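Local coordinates for phosphotriesterase homology protein (Escherichia coli, PDB 1BF6) that hydrolyses phosphorylated glyceryl acetates, along with aromatic acetates and propionates, as a two-zinc member of the phosphotriesterase family, at residues 28-33 with 244-249; 34-39 with 69-74; 64-69 with 114-119; 186-191 with 207-212. All coordinates share one frame; numbering follows the deposited sequence.

Interaction 1: residues 28-33 with 244-249. With SO4 (sulfate ion), chain F.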
# COMPACT_ATOMS: atom_id res chain seq x y z
N ARG A 28 -17.08 2.77 -3.94
CA ARG A 28 -17.05 1.71 -4.93
C ARG A 28 -16.19 2.21 -6.10
O ARG A 28 -16.72 2.70 -7.12
CB ARG A 28 -18.46 1.34 -5.40
CG ARG A 28 -18.48 0.26 -6.49
CD ARG A 28 -19.78 -0.56 -6.48
NE ARG A 28 -20.99 0.22 -6.76
CZ ARG A 28 -21.41 0.56 -7.98
NH1 ARG A 28 -20.72 0.20 -9.07
NH2 ARG A 28 -22.54 1.23 -8.13
N LEU A 29 -14.87 2.13 -5.94
CA LEU A 29 -13.94 2.57 -6.98
C LEU A 29 -13.81 1.47 -8.02
O LEU A 29 -13.00 0.56 -7.88
CB LEU A 29 -12.58 2.91 -6.35
CG LEU A 29 -11.51 3.46 -7.29
CD1 LEU A 29 -11.90 4.85 -7.78
CD2 LEU A 29 -10.19 3.52 -6.55
N ASP A 30 -14.64 1.55 -9.07
CA ASP A 30 -14.65 0.55 -10.12
C ASP A 30 -14.96 1.12 -11.51
O ASP A 30 -15.45 0.40 -12.38
CB ASP A 30 -15.70 -0.53 -9.79
CG ASP A 30 -17.15 -0.01 -9.83
OD1 ASP A 30 -17.37 1.23 -9.82
OD2 ASP A 30 -18.07 -0.85 -9.89
N GLN A 31 -14.68 2.40 -11.72
CA GLN A 31 -14.95 3.04 -13.00
C GLN A 31 -13.80 2.79 -13.96
O GLN A 31 -12.82 3.55 -14.02
CB GLN A 31 -15.23 4.52 -12.79
CG GLN A 31 -16.39 4.74 -11.82
CD GLN A 31 -16.78 6.20 -11.67
OE1 GLN A 31 -16.07 6.98 -11.05
NE2 GLN A 31 -17.94 6.56 -12.22
N TYR A 32 -13.94 1.72 -14.72
CA TYR A 32 -12.94 1.25 -15.65
C TYR A 32 -12.28 2.27 -16.58
O TYR A 32 -11.06 2.40 -16.57
CB TYR A 32 -13.50 0.10 -16.47
CG TYR A 32 -12.46 -0.58 -17.32
CD1 TYR A 32 -11.39 -1.27 -16.72
CD2 TYR A 32 -12.52 -0.54 -18.71
CE1 TYR A 32 -10.43 -1.90 -17.50
CE2 TYR A 32 -11.57 -1.16 -19.49
CZ TYR A 32 -10.52 -1.84 -18.88
OH TYR A 32 -9.59 -2.48 -19.66
N ALA A 33 -13.07 2.93 -17.42
CA ALA A 33 -12.53 3.91 -18.36
C ALA A 33 -11.69 4.97 -17.65
O ALA A 33 -10.56 5.24 -18.05
CB ALA A 33 -13.66 4.56 -19.17
N THR A 244 -8.84 5.79 -3.07
CA THR A 244 -9.87 4.86 -2.62
C THR A 244 -11.30 5.22 -3.05
O THR A 244 -12.20 4.38 -2.95
CB THR A 244 -9.89 4.77 -1.07
OG1 THR A 244 -10.15 6.07 -0.52
CG2 THR A 244 -8.56 4.26 -0.51
N ARG A 245 -11.52 6.44 -3.52
CA ARG A 245 -12.85 6.91 -3.90
C ARG A 245 -12.99 7.43 -5.32
O ARG A 245 -12.03 7.91 -5.91
CB ARG A 245 -13.28 8.02 -2.96
CG ARG A 245 -13.39 7.60 -1.51
CD ARG A 245 -13.58 8.81 -0.64
NE ARG A 245 -13.93 8.46 0.73
CZ ARG A 245 -15.07 8.80 1.32
NH1 ARG A 245 -15.98 9.51 0.65
NH2 ARG A 245 -15.28 8.49 2.59
N ARG A 246 -14.21 7.36 -5.85
CA ARG A 246 -14.49 7.87 -7.20
C ARG A 246 -14.20 9.38 -7.23
O ARG A 246 -13.68 9.90 -8.21
CB ARG A 246 -15.96 7.62 -7.57
CG ARG A 246 -16.35 6.16 -7.69
CD ARG A 246 -17.85 6.01 -7.94
NE ARG A 246 -18.21 4.68 -8.43
CZ ARG A 246 -19.35 4.41 -9.07
NH1 ARG A 246 -20.23 5.37 -9.31
NH2 ARG A 246 -19.60 3.17 -9.49
N SER A 247 -14.49 10.06 -6.12
CA SER A 247 -14.28 11.50 -6.02
C SER A 247 -12.81 11.90 -6.05
O SER A 247 -12.48 13.09 -6.16
CB SER A 247 -15.00 12.08 -4.79
OG SER A 247 -14.52 11.56 -3.57
N HIS A 248 -11.92 10.92 -5.94
CA HIS A 248 -10.47 11.17 -6.01
C HIS A 248 -10.00 11.23 -7.47
O HIS A 248 -8.95 11.78 -7.77
CB HIS A 248 -9.69 10.06 -5.28
CG HIS A 248 -9.89 10.03 -3.79
ND1 HIS A 248 -9.69 8.89 -3.04
CD2 HIS A 248 -10.23 11.00 -2.91
CE1 HIS A 248 -9.89 9.17 -1.76
NE2 HIS A 248 -10.22 10.44 -1.66
N LEU A 249 -10.78 10.63 -8.37
CA LEU A 249 -10.47 10.59 -9.79
C LEU A 249 -10.65 11.96 -10.45
O LEU A 249 -11.55 12.71 -10.08
CB LEU A 249 -11.35 9.55 -10.49
CG LEU A 249 -11.31 8.12 -9.91
CD1 LEU A 249 -12.15 7.20 -10.80
CD2 LEU A 249 -9.88 7.61 -9.80
S SO4 F . -10.48 7.79 2.77
O1 SO4 F . -11.65 8.48 3.32
O2 SO4 F . -10.94 6.52 2.07
O3 SO4 F . -9.72 8.64 1.72
O4 SO4 F . -9.49 7.49 3.90
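A salt-bridge network of Arg28, Asp30 and Arg246 joins segment 28-33 to the loop after strand 237-239, near the zinc site. Arg246 reaches across with its chain extended from CG to NE, and its guanidinium edge meets two acceptors from 28-33. NE donates to Arg28 O at 2.8 Å (N-H...O 151°), from above the carbonyl plane, while NH2 meets the syn lone pair of Asp30 OD1 at 3.0 Å, with carboxylate and guanidinium only 27° apart. The other oxygen, Asp30 OD2, takes Arg28 NH1 at 3.0 Å, so one carboxylate bridges two arginines whose Arg28 NH1 and Arg246 NH2 lie 3.2 Å apart; the shared negative charge probably offsets their repulsion. Gln31 crosses Arg246 with its amide stacked almost parallel (3°) to the guanidinium, and its OE1 is bonded to Asn252. In the TIM-barrel fold of this family, 244-249 lies just beyond the zinc ligand Asp242. An alanine in place of Arg246 would remove both cross-segment hydrogen bonds and would probably loosen the link between the two segments. Deeper, Leu29 CD1 packs on Leu249 CD1 at 3.8 Å and against the backbone of Arg245. At the other end, Thr244 OG1 donates to sulfate O2 at 2.7 Å, and His248 ND1 receives Thr244 N in its ring plane at 3.2 Å.

Interaction 2: residues 34-39 with 69-74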
# COMPACT_ATOMS: atom_id res chain seq x y z
N PHE A 34 -12.23 5.53 -16.57
CA PHE A 34 -11.53 6.55 -15.80
C PHE A 34 -10.23 6.03 -15.21
O PHE A 34 -9.21 6.73 -15.24
CB PHE A 34 -12.40 7.07 -14.66
CG PHE A 34 -13.62 7.81 -15.11
CD1 PHE A 34 -13.76 8.23 -16.43
CD2 PHE A 34 -14.63 8.11 -14.20
CE1 PHE A 34 -14.88 8.93 -16.82
CE2 PHE A 34 -15.76 8.81 -14.59
CZ PHE A 34 -15.88 9.22 -15.90
N ILE A 35 -10.26 4.82 -14.65
CA ILE A 35 -9.06 4.24 -14.05
C ILE A 35 -7.99 3.97 -15.11
O ILE A 35 -6.82 4.25 -14.88
CB ILE A 35 -9.38 3.00 -13.14
CG1 ILE A 35 -9.43 3.49 -11.67
CG2 ILE A 35 -8.30 1.93 -13.27
CD1 ILE A 35 -8.65 4.80 -11.34
N CYS A 36 -8.40 3.49 -16.28
CA CYS A 36 -7.47 3.27 -17.39
C CYS A 36 -6.83 4.60 -17.83
O CYS A 36 -5.63 4.65 -18.12
CB CYS A 36 -8.17 2.63 -18.58
SG CYS A 36 -8.51 0.87 -18.41
N GLN A 37 -7.62 5.67 -17.89
CA GLN A 37 -7.10 6.98 -18.29
C GLN A 37 -6.07 7.46 -17.27
O GLN A 37 -5.03 8.01 -17.65
CB GLN A 37 -8.25 7.99 -18.43
CG GLN A 37 -9.14 7.75 -19.66
CD GLN A 37 -10.56 8.31 -19.51
OE1 GLN A 37 -10.81 9.27 -18.77
NE2 GLN A 37 -11.51 7.69 -20.21
N GLU A 38 -6.34 7.23 -15.99
CA GLU A 38 -5.43 7.62 -14.92
C GLU A 38 -4.11 6.85 -15.01
O GLU A 38 -3.05 7.38 -14.69
CB GLU A 38 -6.06 7.37 -13.55
CG GLU A 38 -7.32 8.20 -13.27
CD GLU A 38 -7.03 9.55 -12.62
OE1 GLU A 38 -5.86 9.85 -12.28
OE2 GLU A 38 -8.00 10.31 -12.40
N MET A 39 -4.17 5.59 -15.45
CA MET A 39 -2.95 4.79 -15.57
C MET A 39 -2.13 5.29 -16.75
O MET A 39 -0.91 5.32 -16.68
CB MET A 39 -3.28 3.29 -15.70
CG MET A 39 -3.95 2.68 -14.46
SD MET A 39 -3.05 2.86 -12.90
CE MET A 39 -4.06 4.12 -12.02
N MET A 69 -4.21 -3.63 -17.05
CA MET A 69 -2.85 -3.90 -17.54
C MET A 69 -2.81 -4.11 -19.06
O MET A 69 -1.92 -3.62 -19.75
CB MET A 69 -2.26 -5.14 -16.86
CG MET A 69 -1.93 -4.98 -15.39
SD MET A 69 -0.79 -6.29 -14.81
CE MET A 69 -1.98 -7.51 -14.24
N ARG A 70 -3.77 -4.88 -19.55
CA ARG A 70 -3.88 -5.18 -20.97
C ARG A 70 -4.08 -3.89 -21.79
O ARG A 70 -3.41 -3.66 -22.80
CB ARG A 70 -5.07 -6.13 -21.17
CG ARG A 70 -5.45 -6.43 -22.60
CD ARG A 70 -4.82 -7.72 -23.08
NE ARG A 70 -5.41 -8.14 -24.35
CZ ARG A 70 -4.83 -8.97 -25.21
NH1 ARG A 70 -3.63 -9.49 -24.95
NH2 ARG A 70 -5.43 -9.26 -26.37
N GLU A 71 -4.96 -3.03 -21.30
CA GLU A 71 -5.30 -1.77 -21.95
C GLU A 71 -4.21 -0.71 -21.94
O GLU A 71 -3.89 -0.14 -22.98
CB GLU A 71 -6.57 -1.21 -21.30
CG GLU A 71 -7.03 0.17 -21.78
CD GLU A 71 -7.42 0.20 -23.25
OE1 GLU A 71 -8.09 -0.75 -23.71
OE2 GLU A 71 -7.06 1.18 -23.94
N THR A 72 -3.61 -0.49 -20.78
CA THR A 72 -2.60 0.56 -20.59
C THR A 72 -1.12 0.15 -20.57
O THR A 72 -0.24 1.00 -20.74
CB THR A 72 -2.88 1.31 -19.28
OG1 THR A 72 -2.68 0.43 -18.16
CG2 THR A 72 -4.33 1.78 -19.25
N GLY A 73 -0.83 -1.13 -20.33
CA GLY A 73 0.55 -1.56 -20.29
C GLY A 73 1.20 -1.35 -18.93
O GLY A 73 2.36 -1.69 -18.72
N ILE A 74 0.45 -0.78 -17.98
CA ILE A 74 1.01 -0.58 -16.66
C ILE A 74 1.06 -1.95 -15.97
O ILE A 74 0.35 -2.88 -16.38
CB ILE A 74 0.20 0.44 -15.83
CG1 ILE A 74 1.11 1.04 -14.74
CG2 ILE A 74 -1.08 -0.20 -15.27
CD1 ILE A 74 0.55 2.24 -14.05
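Helix 32-44 meets the end of helix 62-72, its neighbour on the outside of the barrel, through a few side chains whose torsions set which atoms touch. Thr72 holds OG1 in the crowded position between its backbone N and carbonyl carbon (chi1 67°), which turns CG2 across to Cys36, where the methyl lies 3.3 Å from Cys36 O. The hydroxyl is occupied within its own segment and the helix before it: Thr72 OG1 is bonded to Val68 O and accepts a weak bond from Ile74 N at 3.4 Å. Cys36 SG, anti to its carbonyl carbon, touches the aliphatic CG of Glu71 at 3.7 Å. Met39 starts toward Thr72, its CB 3.8 Å from Thr72 OG1, then bends at chi2 (-56°) and chi3, so that SD meets Ile74 CD1 at 3.8 Å. Ile74 reaches this position with CG1 anti to its backbone N and crosses Met39 obliquely. Just before it, Gly73 ends the helix with a positive phi (85°). Beneath the helices, Met39 and Ile74 both pack on Val50 of strand 47-52. No hydrogen bond links the two segments, so across this contact they meet through nonpolar packing of sulfur and aliphatic carbon, without directional bonds.

Interaction 3: residues 64-69 with 114-119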
# COMPACT_ATOMS: atom_id res chain seq x y z
N PHE A 64 -10.49 -7.17 -13.46
CA PHE A 64 -10.46 -5.72 -13.68
C PHE A 64 -9.01 -5.26 -13.77
O PHE A 64 -8.67 -4.43 -14.61
CB PHE A 64 -11.15 -5.04 -12.51
CG PHE A 64 -11.33 -3.55 -12.68
CD1 PHE A 64 -10.30 -2.67 -12.39
CD2 PHE A 64 -12.57 -3.04 -13.05
CE1 PHE A 64 -10.50 -1.29 -12.47
CE2 PHE A 64 -12.78 -1.67 -13.13
CZ PHE A 64 -11.75 -0.80 -12.84
N MET A 65 -8.17 -5.79 -12.88
CA MET A 65 -6.75 -5.44 -12.85
C MET A 65 -6.03 -6.00 -14.08
O MET A 65 -5.17 -5.32 -14.65
CB MET A 65 -6.10 -5.91 -11.55
CG MET A 65 -6.70 -5.26 -10.30
SD MET A 65 -5.81 -5.56 -8.76
CE MET A 65 -6.35 -7.25 -8.39
N LEU A 66 -6.39 -7.21 -14.49
CA LEU A 66 -5.79 -7.84 -15.67
C LEU A 66 -6.13 -7.01 -16.90
O LEU A 66 -5.30 -6.83 -17.80
CB LEU A 66 -6.34 -9.26 -15.88
CG LEU A 66 -5.81 -10.39 -14.98
CD1 LEU A 66 -6.63 -11.65 -15.23
CD2 LEU A 66 -4.32 -10.64 -15.28
N ASP A 67 -7.37 -6.53 -16.94
CA ASP A 67 -7.87 -5.72 -18.05
C ASP A 67 -7.17 -4.37 -18.10
O ASP A 67 -6.80 -3.92 -19.19
CB ASP A 67 -9.38 -5.52 -17.95
CG ASP A 67 -10.16 -6.81 -18.20
OD1 ASP A 67 -9.58 -7.80 -18.67
OD2 ASP A 67 -11.38 -6.82 -17.93
N VAL A 68 -7.00 -3.72 -16.94
CA VAL A 68 -6.33 -2.42 -16.88
C VAL A 68 -4.91 -2.57 -17.45
O VAL A 68 -4.49 -1.76 -18.26
CB VAL A 68 -6.27 -1.86 -15.43
CG1 VAL A 68 -5.27 -0.71 -15.34
CG2 VAL A 68 -7.64 -1.36 -15.01
N MET A 69 -4.21 -3.63 -17.05
CA MET A 69 -2.85 -3.90 -17.54
C MET A 69 -2.81 -4.11 -19.06
O MET A 69 -1.92 -3.62 -19.75
CB MET A 69 -2.26 -5.14 -16.86
CG MET A 69 -1.93 -4.98 -15.39
SD MET A 69 -0.79 -6.29 -14.81
CE MET A 69 -1.98 -7.51 -14.24
N GLY A 114 -10.23 -16.68 -9.35
CA GLY A 114 -10.46 -17.57 -10.47
C GLY A 114 -9.72 -17.22 -11.74
O GLY A 114 -10.02 -17.77 -12.80
N THR A 115 -8.73 -16.34 -11.65
CA THR A 115 -7.95 -15.95 -12.82
C THR A 115 -6.52 -16.47 -12.74
O THR A 115 -6.11 -17.05 -11.73
CB THR A 115 -7.88 -14.39 -12.98
OG1 THR A 115 -7.06 -13.84 -11.94
CG2 THR A 115 -9.26 -13.76 -12.89
N GLU A 116 -5.75 -16.19 -13.78
CA GLU A 116 -4.36 -16.58 -13.88
C GLU A 116 -3.46 -15.64 -13.05
O GLU A 116 -2.31 -15.96 -12.77
CB GLU A 116 -3.92 -16.56 -15.35
CG GLU A 116 -3.90 -15.16 -16.02
CD GLU A 116 -5.20 -14.77 -16.74
OE1 GLU A 116 -6.29 -15.31 -16.43
OE2 GLU A 116 -5.12 -13.89 -17.64
N LEU A 117 -4.00 -14.48 -12.65
CA LEU A 117 -3.24 -13.52 -11.85
C LEU A 117 -3.00 -14.06 -10.44
O LEU A 117 -3.89 -14.69 -9.86
CB LEU A 117 -3.99 -12.16 -11.78
CG LEU A 117 -3.32 -10.98 -11.05
CD1 LEU A 117 -1.96 -10.68 -11.68
CD2 LEU A 117 -4.21 -9.74 -11.10
N LYS A 118 -1.81 -13.82 -9.89
CA LYS A 118 -1.45 -14.28 -8.55
C LYS A 118 -1.12 -13.09 -7.67
O LYS A 118 -0.64 -12.07 -8.16
CB LYS A 118 -0.23 -15.20 -8.59
CG LYS A 118 -0.44 -16.51 -9.34
CD LYS A 118 0.87 -17.25 -9.53
CE LYS A 118 0.68 -18.51 -10.36
NZ LYS A 118 0.15 -18.19 -11.71
N ALA A 119 -1.34 -13.23 -6.36
CA ALA A 119 -0.99 -12.18 -5.42
C ALA A 119 0.54 -12.12 -5.30
O ALA A 119 1.20 -13.16 -5.17
CB ALA A 119 -1.62 -12.44 -4.06
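One face of the Glu116 carboxylate is covered by Leu66 CD1, 3.6 Å from Glu116 OE2. The Phe64 ring takes no part and instead meets Tyr32 and His15 edge-to-face. The fold is a TIM barrel, in which outer helix 62-72 is flanked here by the loop that leads from helix 97-109 to strand 119-120. Two leucines, Leu66 and Leu117, carry the contact. The two methyls of Leu66 meet three successive loop residues: CD1 also touches Thr115 CB at 3.8 Å, while CD2 packs against Leu117 CB at 3.8 Å as the two leucines slide past each other in opposite directions. An alanine at Leu66 would remove both methyl branches and would probably loosen the packing against Thr115, Glu116 and Leu117 CB, leaving the loop held mainly by the methionines on Leu117. Leu117, its CG anti to the backbone N (chi1 -177°), splits its own methyls: CD2 approaches Met65 CE at 4.3 Å and CD1 approaches Met69 CE at 4.1 Å. Both methionines also touch Val76 of strand 75-80. Thr115 closes an ST turn: its OG1, also bonded to Ile112 O, accepts from Leu117 N at 3.2 Å.

Interaction 4: residues 186-191 with 207-212. With SO4 (sulfate ion), chain E; SO4 (sulfate ion), chain F.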
# COMPACT_ATOMS: atom_id res chain seq x y z
N CYS A 186 2.20 6.14 7.39
CA CYS A 186 2.98 6.72 8.49
C CYS A 186 2.92 8.24 8.46
O CYS A 186 3.44 8.90 9.36
CB CYS A 186 4.44 6.29 8.40
SG CYS A 186 4.73 4.52 8.57
N ASP A 187 2.22 8.77 7.46
CA ASP A 187 2.12 10.22 7.24
C ASP A 187 0.75 10.88 7.47
O ASP A 187 0.32 11.71 6.67
CB ASP A 187 2.62 10.52 5.81
CG ASP A 187 1.73 9.90 4.74
OD1 ASP A 187 0.99 8.92 5.03
OD2 ASP A 187 1.75 10.38 3.57
N LEU A 188 0.08 10.55 8.57
CA LEU A 188 -1.21 11.15 8.89
C LEU A 188 -1.17 12.03 10.15
O LEU A 188 -2.18 12.54 10.61
CB LEU A 188 -2.31 10.08 8.98
CG LEU A 188 -2.75 9.54 7.62
CD1 LEU A 188 -3.56 8.26 7.77
CD2 LEU A 188 -3.53 10.60 6.89
N LYS A 189 0.04 12.23 10.67
CA LYS A 189 0.28 13.05 11.85
C LYS A 189 1.79 13.23 12.01
O LYS A 189 2.56 12.60 11.27
CB LYS A 189 -0.29 12.38 13.11
CG LYS A 189 0.45 11.12 13.52
CD LYS A 189 0.01 10.64 14.87
CE LYS A 189 0.62 9.29 15.19
NZ LYS A 189 0.11 8.79 16.48
N ASP A 190 2.21 14.13 12.91
CA ASP A 190 3.63 14.35 13.18
C ASP A 190 4.00 13.00 13.78
O ASP A 190 3.57 12.66 14.88
CB ASP A 190 3.82 15.49 14.21
CG ASP A 190 3.45 16.88 13.64
OD1 ASP A 190 3.23 17.00 12.42
OD2 ASP A 190 3.40 17.85 14.42
N ASN A 191 4.77 12.23 13.03
CA ASN A 191 5.10 10.86 13.42
C ASN A 191 6.60 10.53 13.29
O ASN A 191 6.97 9.35 13.17
CB ASN A 191 4.27 9.97 12.48
CG ASN A 191 4.07 8.54 13.00
OD1 ASN A 191 3.82 7.63 12.21
ND2 ASN A 191 4.11 8.36 14.32
N PHE A 207 4.81 7.04 3.00
CA PHE A 207 4.13 8.32 3.05
C PHE A 207 3.20 8.09 1.86
O PHE A 207 3.52 8.45 0.71
CB PHE A 207 5.10 9.49 2.79
CG PHE A 207 5.97 9.86 3.98
CD1 PHE A 207 6.78 8.90 4.61
CD2 PHE A 207 5.98 11.16 4.48
CE1 PHE A 207 7.59 9.25 5.71
CE2 PHE A 207 6.78 11.52 5.57
CZ PHE A 207 7.59 10.56 6.19
N ASP A 208 2.09 7.41 2.12
CA ASP A 208 1.13 7.03 1.08
C ASP A 208 -0.25 7.70 1.12
O ASP A 208 -1.18 7.21 0.47
CB ASP A 208 0.94 5.51 1.05
CG ASP A 208 0.62 4.93 2.43
OD1 ASP A 208 0.05 5.65 3.27
OD2 ASP A 208 0.99 3.76 2.67
N THR A 209 -0.39 8.76 1.91
CA THR A 209 -1.66 9.48 1.99
C THR A 209 -1.48 10.90 1.42
O THR A 209 -2.17 11.85 1.81
CB THR A 209 -2.22 9.53 3.43
OG1 THR A 209 -1.28 10.16 4.31
CG2 THR A 209 -2.53 8.10 3.94
N ILE A 210 -0.51 11.02 0.51
CA ILE A 210 -0.21 12.29 -0.15
C ILE A 210 -1.47 12.83 -0.81
O ILE A 210 -2.15 12.10 -1.54
CB ILE A 210 0.91 12.10 -1.19
CG1 ILE A 210 2.25 11.90 -0.48
CG2 ILE A 210 0.97 13.28 -2.16
CD1 ILE A 210 3.31 11.21 -1.34
N GLY A 211 -1.79 14.10 -0.54
CA GLY A 211 -2.98 14.71 -1.12
C GLY A 211 -4.18 14.73 -0.19
O GLY A 211 -5.14 15.46 -0.44
N LYS A 212 -4.14 13.93 0.88
CA LYS A 212 -5.24 13.87 1.85
C LYS A 212 -4.99 14.91 2.93
O LYS A 212 -4.85 14.61 4.11
CB LYS A 212 -5.36 12.44 2.42
CG LYS A 212 -5.56 11.41 1.31
CD LYS A 212 -6.03 10.03 1.77
CE LYS A 212 -6.33 9.19 0.54
NZ LYS A 212 -6.95 7.89 0.89
S SO4 E . 0.92 5.58 18.30
O1 SO4 E . -0.10 6.33 19.02
O2 SO4 E . 0.49 4.11 18.18
O3 SO4 E . 1.15 6.11 16.86
O4 SO4 E . 2.25 5.71 19.04
S SO4 F . -10.48 7.79 2.77
O1 SO4 F . -11.65 8.48 3.32
O2 SO4 F . -10.94 6.52 2.07
O3 SO4 F . -9.72 8.64 1.72
O4 SO4 F . -9.49 7.49 3.90
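Two loops come together with Asp187 CA and Phe207 CA 5.0 Å apart, and the second then folds into a type II beta turn from Thr209 to Lys212, with Gly211 at a positive phi (99°) that suits glycine. Asp187 carries the contact. With CG in the crowded position between backbone N and carbonyl carbon, its carboxylate points at Thr209, which grips both oxygens. Thr209 OG1 donates to Asp187 OD1 at 2.7 Å, coming from well above the carboxylate plane, and Thr209 N donates to the syn lone pair of Asp187 OD2 at 3.2 Å and 161°. Arg221 adds a salt bridge to Asp187 OD2 and bonds Thr209 OG1, which probably keeps the buried aspartate ionised. Leu188 crosses Thr209 at about a right angle, CD2 lying 3.5 Å from Thr209 OG1, and Asp187 CB rests 3.7 Å from Phe207 CD2. The carboxylates of Asp187 and Asp208 come close, OD1 to OD1 at 3.8 Å, but Asp208 OD1 is bonded to His185 ND1. Lys212 NZ, also bonded to Asp242 O, reaches the sulfate of chain F. Asp208 is thus a second-shell partner of zinc ligand His185, and the loops lie at the C-terminal strand ends that carry the active site in TIM barrels.

The four contacts show chemistry following position in a barrel. Interactions 2 and 4 are buried, interaction 1 is partly buried and interaction 3 lies at the surface. Interactions 1 and 2 both use helix 32-44 and touch where Leu249 meets Ile35; interactions 2 and 3 both use helix 62-72, so one helix packs on a neighbouring helix and on a loop. Those two contacts lack cross-segment hydrogen bonds and depend largely on aliphatic and sulfur surfaces. Interactions 1 and 4, beside the zinc ligands, use charged side chains instead, and both reach the same sulfate, through Thr244 and Lys212. Interactions 3 and 4 lie on opposite sides of the chain's centre, with centres 29 Å apart.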